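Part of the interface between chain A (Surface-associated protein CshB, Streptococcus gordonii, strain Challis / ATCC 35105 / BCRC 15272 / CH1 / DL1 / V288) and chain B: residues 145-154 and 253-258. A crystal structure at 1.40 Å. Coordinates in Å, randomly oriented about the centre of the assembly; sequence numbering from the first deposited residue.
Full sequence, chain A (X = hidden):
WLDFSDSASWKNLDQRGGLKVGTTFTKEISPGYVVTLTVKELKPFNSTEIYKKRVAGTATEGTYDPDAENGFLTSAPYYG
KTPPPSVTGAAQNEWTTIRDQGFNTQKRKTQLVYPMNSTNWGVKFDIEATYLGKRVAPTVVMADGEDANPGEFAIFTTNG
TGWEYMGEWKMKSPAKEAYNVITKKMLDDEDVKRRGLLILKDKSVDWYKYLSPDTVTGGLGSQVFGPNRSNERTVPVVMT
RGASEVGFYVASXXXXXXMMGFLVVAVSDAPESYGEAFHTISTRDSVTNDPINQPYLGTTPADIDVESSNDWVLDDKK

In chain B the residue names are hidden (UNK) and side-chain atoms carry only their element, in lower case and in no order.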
# COMPACT_ATOMS: atom_id res chain seq x y z
N GLY A 145 -6.33 -6.42 -9.81
CA GLY A 145 -6.43 -7.19 -8.55
C GLY A 145 -5.36 -6.79 -7.55
O GLY A 145 -5.47 -7.24 -6.38
N GLU A 146 -4.32 -6.08 -7.97
CA GLU A 146 -3.21 -5.73 -7.05
C GLU A 146 -3.26 -4.27 -6.64
O GLU A 146 -3.79 -3.45 -7.34
CB GLU A 146 -1.85 -5.99 -7.70
CG GLU A 146 -1.58 -7.44 -7.99
CD GLU A 146 -1.11 -8.17 -6.74
OE1 GLU A 146 -0.84 -7.51 -5.74
OE2 GLU A 146 -1.02 -9.37 -6.79
N ASP A 147 -2.61 -3.99 -5.52
CA ASP A 147 -2.47 -2.59 -5.07
C ASP A 147 -1.48 -1.87 -5.99
O ASP A 147 -0.64 -2.49 -6.58
CB ASP A 147 -1.97 -2.50 -3.62
CG ASP A 147 -2.61 -1.34 -2.87
OD1 ASP A 147 -3.13 -0.44 -3.51
OD2 ASP A 147 -2.66 -1.39 -1.64
N ALA A 148 -1.67 -0.58 -6.10
CA ALA A 148 -0.81 0.27 -6.92
C ALA A 148 -0.39 1.52 -6.12
O ALA A 148 -1.21 2.19 -5.59
CB ALA A 148 -1.56 0.67 -8.16
N ASN A 149 0.90 1.72 -6.05
CA ASN A 149 1.48 2.98 -5.57
C ASN A 149 1.54 3.93 -6.76
O ASN A 149 1.24 3.56 -7.90
CB ASN A 149 2.78 2.65 -4.86
CG ASN A 149 3.90 2.20 -5.75
OD1 ASN A 149 4.15 2.83 -6.78
ND2 ASN A 149 4.64 1.18 -5.32
N PRO A 150 1.88 5.21 -6.59
CA PRO A 150 1.86 6.17 -7.67
C PRO A 150 2.78 5.88 -8.86
O PRO A 150 2.57 6.52 -9.87
CB PRO A 150 2.30 7.48 -6.97
CG PRO A 150 1.89 7.26 -5.55
CD PRO A 150 2.23 5.82 -5.29
N GLY A 151 3.75 4.98 -8.77
CA GLY A 151 4.57 4.56 -9.91
C GLY A 151 4.17 3.25 -10.52
O GLY A 151 4.95 2.73 -11.30
N GLU A 152 3.01 2.73 -10.17
CA GLU A 152 2.53 1.41 -10.67
C GLU A 152 1.27 1.70 -11.49
O GLU A 152 0.34 2.28 -10.96
CB GLU A 152 2.26 0.38 -9.58
CG GLU A 152 3.50 0.06 -8.76
CD GLU A 152 3.27 -0.90 -7.60
OE1 GLU A 152 2.34 -0.65 -6.82
OE2 GLU A 152 4.00 -1.89 -7.50
N PHE A 153 1.26 1.33 -12.78
CA PHE A 153 0.19 1.72 -13.71
C PHE A 153 -0.56 0.50 -14.20
O PHE A 153 0.06 -0.46 -14.70
CB PHE A 153 0.79 2.49 -14.90
CG PHE A 153 1.71 3.64 -14.54
CD1 PHE A 153 1.43 4.49 -13.48
CD2 PHE A 153 2.88 3.80 -15.21
CE1 PHE A 153 2.29 5.52 -13.16
CE2 PHE A 153 3.81 4.77 -14.85
CZ PHE A 153 3.46 5.69 -13.88
N ALA A 154 -1.89 0.58 -14.15
CA ALA A 154 -2.78 -0.35 -14.89
C ALA A 154 -3.81 0.50 -15.62
O ALA A 154 -4.46 1.37 -15.02
CB ALA A 154 -3.39 -1.36 -13.96
N UNK B 253 7.14 -1.54 -11.28
CA UNK B 253 8.36 -2.16 -10.68
C UNK B 253 8.02 -3.45 -9.99
O UNK B 253 8.95 -4.28 -9.85
c UNK B 253 9.11 -1.26 -9.75
o UNK B 253 8.29 -0.90 -8.68
N UNK B 254 6.76 -3.63 -9.62
CA UNK B 254 6.20 -4.84 -9.03
C UNK B 254 5.45 -5.62 -10.10
O UNK B 254 5.97 -5.76 -11.19
N UNK B 255 4.28 -6.06 -9.68
CA UNK B 255 3.33 -6.77 -10.55
C UNK B 255 1.93 -6.24 -10.34
O UNK B 255 1.50 -5.93 -9.21
c UNK B 255 4.40 -10.47 -10.60
c UNK B 255 3.30 -8.27 -10.28
o UNK B 255 5.31 -11.09 -10.05
n UNK B 255 3.34 -11.03 -11.15
c UNK B 255 4.54 -8.98 -10.75
N UNK B 256 1.17 -6.17 -11.43
CA UNK B 256 -0.26 -5.87 -11.34
C UNK B 256 -0.99 -7.09 -11.87
O UNK B 256 -0.35 -8.00 -12.36
c UNK B 256 -0.63 -4.61 -12.13
o UNK B 256 -0.76 -2.93 -9.62
n UNK B 256 1.48 -2.92 -9.82
c UNK B 256 0.28 -3.07 -10.34
c UNK B 256 0.23 -3.41 -11.81
N UNK B 257 -2.29 -7.10 -11.84
CA UNK B 257 -3.02 -8.31 -12.28
C UNK B 257 -4.37 -7.95 -12.86
O UNK B 257 -5.07 -7.14 -12.29
c UNK B 257 -3.20 -9.18 -11.05
N UNK B 258 -4.75 -8.55 -13.97
CA UNK B 258 -6.06 -8.29 -14.59
C UNK B 258 -7.12 -9.17 -13.96
O UNK B 258 -6.96 -10.39 -13.89
c UNK B 258 -7.93 -10.32 -18.17
c UNK B 258 -7.20 -8.08 -16.83
s UNK B 258 -7.27 -8.71 -18.52
c UNK B 258 -6.00 -8.58 -16.08
O HOH W 1 1.86 -3.92 -7.24
O HOH W 2 6.78 1.10 -10.27

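Position 253 of chain B carries two side-chain atoms, a carbon and then an oxygen. An unbranched C–O pair is a hydroxymethyl group, so the residue is Ser B253. Its CA-to-CB bond points sideways, and the link to chain A runs instead through the backbone. Water 2 donates to Gly A151 O (2.7 Å) and accepts from Ser B253 N (2.8 Å). A small polar side chain suits this partly exposed place, where Ser B253 OG lies 3.0 Å from water 2.

Position 254 has no side-chain atoms at all: it is Gly B254. A CB here would point toward chain A and lie 2.9 Å from Glu A152 OE2, a clash, so the bare backbone makes room for the carboxylate. Gly B254 N lies 3.9 Å from Glu A152 OE2.

At position 255 three carbons run outward, the third bearing one oxygen and one nitrogen. That terminal amide on a two-methylene stem identifies Gln B255. The CA-to-CB bond points sideways and the side chain makes no close contact with this stretch; a flexible polar chain fits a partly exposed site. Gln B255 O packs 3.6 Å from Glu A146 CG.

Position 256 shows the same atoms, three carbons ending in one oxygen and one nitrogen, but here the chain folds back (chi1 and chi2 both m) and its end approaches chain A. It is Gln B256, which has the largest area covered by the other stretch, 109 Å². The amide lies among Glu A146, Asp A147, Ala A148 and Glu A152, while Gln B256 CG lies 4.1 Å from Phe A153 O. The long stem lets a polar end reach this buried site.

Position 257 has a single side-chain carbon, hence Ala B257. Its CA-to-CB bond points toward chain A, and Ala B257 CB rests 3.9 Å from Glu A146 CG, a compact apolar contact beside the backbone pairing.

Position 258 has two carbons, a sulfur and a final carbon, unbranched: Met B258. Its CA-to-CB bond points away from the chain A stretch, in a buried setting suited to its apolar character.

The contact thus combines a direct backbone hydrogen bond, Gly A145 N to Ala B257 O (2.9 Å, 162°), with the inserted Gln B256 and two waters. Water 1 lies within hydrogen-bonding reach of Gln B255 O (2.8 Å) and Asp A147 O (3.0 Å) and can donate to either, though it has more acceptors than protons. Within chain A, Asn A149 N donates to Glu A152 OE1 (2.9 Å), tying the carboxylate to the type I turn beside Gly B254.

Chain B, residues 253-258: SGQQAM
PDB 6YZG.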